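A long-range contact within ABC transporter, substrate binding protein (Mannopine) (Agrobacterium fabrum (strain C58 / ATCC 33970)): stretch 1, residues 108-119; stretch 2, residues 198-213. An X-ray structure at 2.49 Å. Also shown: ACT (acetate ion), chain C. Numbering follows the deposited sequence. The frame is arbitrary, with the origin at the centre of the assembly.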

# COMPACT_ATOMS: atom_id res chain seq x y z
N SER A 108 3.85 -3.59 -1.41
CA SER A 108 2.91 -3.01 -0.45
C SER A 108 3.60 -2.09 0.57
O SER A 108 4.78 -2.24 0.88
CB SER A 108 2.07 -4.08 0.24
OG SER A 108 1.19 -4.77 -0.63
N THR A 109 2.86 -1.13 1.05
CA THR A 109 3.37 -0.15 1.96
C THR A 109 2.53 -0.22 3.22
O THR A 109 1.37 -0.64 3.18
CB THR A 109 3.46 1.20 1.20
OG1 THR A 109 4.68 1.15 0.44
CG2 THR A 109 3.56 2.40 2.10
N SER A 110 3.14 0.13 4.35
CA SER A 110 2.47 0.08 5.63
C SER A 110 2.05 1.46 6.14
O SER A 110 2.71 2.46 5.89
CB SER A 110 3.35 -0.62 6.66
OG SER A 110 3.56 -1.99 6.36
N THR A 111 0.92 1.48 6.83
CA THR A 111 0.37 2.63 7.55
C THR A 111 0.24 2.02 8.93
O THR A 111 -0.44 1.01 9.11
CB THR A 111 -0.96 3.16 6.96
OG1 THR A 111 -0.82 3.43 5.56
CG2 THR A 111 -1.40 4.45 7.62
N LEU A 112 1.00 2.53 9.88
CA LEU A 112 1.03 1.94 11.20
C LEU A 112 1.10 2.95 12.32
O LEU A 112 1.18 4.16 12.09
CB LEU A 112 2.23 0.95 11.31
CG LEU A 112 3.58 1.25 10.63
CD1 LEU A 112 4.19 2.59 11.07
CD2 LEU A 112 4.53 0.16 10.92
N LEU A 113 1.13 2.42 13.54
CA LEU A 113 1.25 3.14 14.78
C LEU A 113 2.72 3.45 14.98
O LEU A 113 3.54 2.54 15.04
CB LEU A 113 0.71 2.26 15.93
CG LEU A 113 0.92 2.78 17.36
CD1 LEU A 113 0.14 4.01 17.61
CD2 LEU A 113 0.51 1.76 18.34
N ALA A 114 3.04 4.73 15.03
CA ALA A 114 4.38 5.23 15.27
C ALA A 114 4.28 6.15 16.49
O ALA A 114 3.22 6.74 16.75
CB ALA A 114 4.87 5.99 14.07
N TYR A 115 5.35 6.21 17.28
CA TYR A 115 5.42 6.97 18.52
C TYR A 115 6.80 7.57 18.79
O TYR A 115 7.81 7.03 18.31
CB TYR A 115 4.99 6.06 19.69
CG TYR A 115 5.71 4.73 19.70
CD1 TYR A 115 7.01 4.63 20.19
CD2 TYR A 115 5.12 3.59 19.18
CE1 TYR A 115 7.71 3.43 20.12
CE2 TYR A 115 5.81 2.38 19.11
CZ TYR A 115 7.10 2.30 19.61
OH TYR A 115 7.81 1.12 19.55
N LYS A 116 6.86 8.65 19.60
CA LYS A 116 8.14 9.20 20.07
C LYS A 116 8.55 8.35 21.26
O LYS A 116 7.71 8.08 22.12
CB LYS A 116 8.03 10.68 20.52
CG LYS A 116 9.38 11.32 20.81
CD LYS A 116 9.27 12.76 21.12
CE LYS A 116 10.57 13.33 21.66
NZ LYS A 116 10.44 14.78 21.97
N LEU A 117 9.81 7.91 21.31
CA LEU A 117 10.30 7.09 22.42
C LEU A 117 10.32 7.89 23.71
O LEU A 117 10.87 9.00 23.75
CB LEU A 117 11.68 6.47 22.13
CG LEU A 117 11.90 5.75 20.79
CD1 LEU A 117 13.35 5.35 20.64
CD2 LEU A 117 11.03 4.53 20.67
N ASN A 118 9.65 7.39 24.75
CA ASN A 118 9.66 8.09 26.02
C ASN A 118 10.72 7.50 26.91
O ASN A 118 11.10 6.34 26.72
CB ASN A 118 8.28 8.18 26.68
CG ASN A 118 7.44 6.96 26.52
OD1 ASN A 118 6.34 7.01 25.96
ND2 ASN A 118 7.97 5.84 26.97
N GLU A 119 11.24 8.33 27.85
CA GLU A 119 12.35 8.05 28.75
C GLU A 119 12.21 6.76 29.58
O GLU A 119 13.20 6.03 29.72
CB GLU A 119 12.67 9.27 29.65
CG GLU A 119 11.60 9.68 30.67
CD GLU A 119 12.12 10.53 31.82
OE1 GLU A 119 11.58 11.64 32.03
OE2 GLU A 119 13.07 10.09 32.51
N ALA A 198 5.47 17.77 11.77
CA ALA A 198 4.77 17.72 13.05
C ALA A 198 5.55 16.89 14.07
O ALA A 198 5.59 17.27 15.24
CB ALA A 198 3.37 17.15 12.86
N PHE A 199 6.18 15.79 13.64
CA PHE A 199 6.99 14.99 14.53
C PHE A 199 8.29 15.72 14.90
O PHE A 199 8.65 15.72 16.08
CB PHE A 199 7.27 13.59 13.93
CG PHE A 199 7.83 12.64 14.97
CD1 PHE A 199 9.21 12.57 15.22
CD2 PHE A 199 6.98 11.81 15.70
CE1 PHE A 199 9.72 11.71 16.19
CE2 PHE A 199 7.50 10.93 16.67
CZ PHE A 199 8.86 10.90 16.90
N ARG A 200 8.98 16.35 13.91
CA ARG A 200 10.21 17.13 14.10
C ARG A 200 9.99 18.24 15.11
O ARG A 200 10.87 18.49 15.93
CB ARG A 200 10.68 17.76 12.78
CG ARG A 200 11.21 16.81 11.75
CD ARG A 200 11.70 17.58 10.58
NE ARG A 200 12.18 16.68 9.56
CZ ARG A 200 11.92 16.81 8.27
NH1 ARG A 200 12.43 15.96 7.40
NH2 ARG A 200 11.10 17.77 7.84
N ASN A 201 8.83 18.92 15.03
CA ASN A 201 8.45 20.03 15.90
C ASN A 201 7.84 19.57 17.23
O ASN A 201 7.58 20.38 18.10
CB ASN A 201 7.50 20.97 15.16
CG ASN A 201 8.15 21.66 13.98
OD1 ASN A 201 9.24 22.22 14.09
ND2 ASN A 201 7.50 21.62 12.83
N ASP A 202 7.66 18.24 17.38
CA ASP A 202 7.08 17.58 18.55
C ASP A 202 5.62 18.00 18.78
O ASP A 202 5.22 18.28 19.91
CB ASP A 202 7.97 17.76 19.80
CG ASP A 202 7.77 16.68 20.87
OD1 ASP A 202 7.57 15.49 20.49
OD2 ASP A 202 7.82 17.03 22.08
N GLU A 203 4.84 18.05 17.68
CA GLU A 203 3.41 18.41 17.69
C GLU A 203 2.52 17.20 18.07
O GLU A 203 1.34 17.38 18.39
CB GLU A 203 2.99 19.03 16.34
CG GLU A 203 3.55 20.42 16.07
CD GLU A 203 3.28 20.99 14.68
OE1 GLU A 203 4.22 21.55 14.07
OE2 GLU A 203 2.13 20.88 14.21
N TYR A 204 3.10 15.99 18.03
CA TYR A 204 2.46 14.74 18.42
C TYR A 204 3.51 13.74 18.87
O TYR A 204 4.69 13.80 18.41
CB TYR A 204 1.55 14.13 17.32
CG TYR A 204 2.28 13.53 16.14
CD1 TYR A 204 2.61 12.17 16.12
CD2 TYR A 204 2.56 14.29 15.02
CE1 TYR A 204 3.25 11.61 15.01
CE2 TYR A 204 3.20 13.74 13.92
CZ TYR A 204 3.52 12.40 13.90
OH TYR A 204 4.13 11.88 12.78
N ARG A 205 3.06 12.82 19.74
CA ARG A 205 3.86 11.76 20.34
C ARG A 205 3.37 10.34 19.97
O ARG A 205 4.13 9.39 20.10
CB ARG A 205 3.95 11.95 21.87
CG ARG A 205 4.71 13.21 22.29
CD ARG A 205 5.07 13.20 23.76
NE ARG A 205 6.28 12.41 24.02
CZ ARG A 205 7.44 12.93 24.40
NH1 ARG A 205 7.57 14.24 24.57
NH2 ARG A 205 8.49 12.14 24.61
N VAL A 206 2.10 10.21 19.53
CA VAL A 206 1.51 8.94 19.10
C VAL A 206 0.67 9.19 17.85
O VAL A 206 -0.22 10.03 17.89
CB VAL A 206 0.65 8.29 20.21
CG1 VAL A 206 0.12 6.93 19.75
CG2 VAL A 206 1.43 8.13 21.51
N GLY A 207 0.94 8.47 16.76
CA GLY A 207 0.20 8.69 15.53
C GLY A 207 0.15 7.56 14.53
O GLY A 207 0.92 6.61 14.63
N GLN A 208 -0.78 7.66 13.58
CA GLN A 208 -0.92 6.72 12.49
C GLN A 208 -0.25 7.42 11.31
O GLN A 208 -0.75 8.45 10.84
CB GLN A 208 -2.40 6.41 12.21
CG GLN A 208 -2.60 5.60 10.94
CD GLN A 208 -4.05 5.26 10.71
OE1 GLN A 208 -4.58 4.28 11.22
NE2 GLN A 208 -4.71 6.01 9.88
N ILE A 209 0.94 6.93 10.92
CA ILE A 209 1.70 7.52 9.81
C ILE A 209 2.17 6.44 8.84
O ILE A 209 1.92 5.26 9.09
CB ILE A 209 2.84 8.46 10.29
CG1 ILE A 209 4.00 7.70 10.92
CG2 ILE A 209 2.30 9.58 11.22
CD1 ILE A 209 5.26 8.55 11.19
N TRP A 210 2.79 6.82 7.71
CA TRP A 210 3.31 5.83 6.77
C TRP A 210 4.67 5.34 7.27
O TRP A 210 5.50 6.15 7.71
CB TRP A 210 3.49 6.42 5.36
CG TRP A 210 2.24 6.85 4.62
CD1 TRP A 210 1.06 6.16 4.53
CD2 TRP A 210 2.10 8.01 3.79
NE1 TRP A 210 0.15 6.89 3.78
CE2 TRP A 210 0.77 8.02 3.30
CE3 TRP A 210 2.95 9.09 3.45
CZ2 TRP A 210 0.29 9.02 2.45
CZ3 TRP A 210 2.48 10.08 2.60
CH2 TRP A 210 1.16 10.05 2.12
N LEU A 211 4.93 4.02 7.17
CA LEU A 211 6.24 3.44 7.51
C LEU A 211 7.40 4.14 6.79
O LEU A 211 8.44 4.35 7.40
CB LEU A 211 6.27 1.93 7.26
CG LEU A 211 7.53 1.15 7.71
CD1 LEU A 211 7.94 1.49 9.14
CD2 LEU A 211 7.32 -0.33 7.56
N THR A 212 7.20 4.54 5.54
CA THR A 212 8.18 5.27 4.71
C THR A 212 8.65 6.56 5.41
O THR A 212 9.86 6.83 5.47
CB THR A 212 7.59 5.51 3.31
OG1 THR A 212 7.58 4.25 2.64
CG2 THR A 212 8.39 6.50 2.46
N ARG A 213 7.69 7.34 5.94
CA ARG A 213 7.97 8.59 6.64
C ARG A 213 8.55 8.36 8.05
O ARG A 213 9.37 9.16 8.49
CB ARG A 213 6.74 9.54 6.65
CG ARG A 213 6.06 9.81 5.29
CD ARG A 213 7.00 10.02 4.11
NE ARG A 213 7.40 11.42 3.93
CZ ARG A 213 6.96 12.23 2.97
NH1 ARG A 213 7.42 13.47 2.87
NH2 ARG A 213 6.13 11.78 2.04
C ACT C . 10.98 0.79 20.84
O ACT C . 11.06 1.15 19.62
OXT ACT C . 9.93 0.80 21.55
CH3 ACT C . 12.28 0.27 21.53

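Strand 108-116 and strand 206-210 lie antiparallel, their axes approaching to 4.6 Å, and the backbone sets the spacing into which the side chains must fit. L112 and I209 exchange two hydrogen bonds, L112 N to I209 O and I209 N to L112 O, both 3.0 Å. A114 and G207 repeat the pattern at 2.9 Å, from A114 N to G207 O and from G207 N to A114 O. Beyond the strand pairing, L211 N reaches S110 O (3.0 Å) and K116 N reaches R205 O (2.9 Å), so the ladder runs past both ends of the shorter strand.

On the face carrying L112, A114 and I209, small residues make room for large ones. The methyl of A114 is a low bump against the flank of I209, with A114 CB 3.7 Å from I209 CG1. G207 leaves a hollow that the ring of Y204 occupies: a CB there would lie about 3.0 Å from Y204 CE1, so glycine suits the site. L112 stands up from the sheet, and its tip meets L211, at the start of the next helix, with L112 CD2 4.1 Å from L211 CD1.

The other face, with T111, L113, Y115, V206, Q208 and W210, is of mixed character. L113 CD1 packs 3.6 Å from V206 CG1, while T111 CG2 rests 3.7 Å from Q208 CG. T111 OG1 sits at the edge of the W210 ring, 3.5 Å from CD1 of W210.

At the far end, K116 suits a place that is part greasy, part charged. Its CB lies 3.7 Å from F199 CZ, and its extended chain carries CD over one face of the R205 guanidinium, 3.6 Å from R205 NH2. The tip forms a salt bridge, with a weak hydrogen bond, from K116 NZ to D202 OD1 (3.3 Å); this acidic partner helps offset the nearby like charge, K116 NZ being 3.9 Å from R205 NH1.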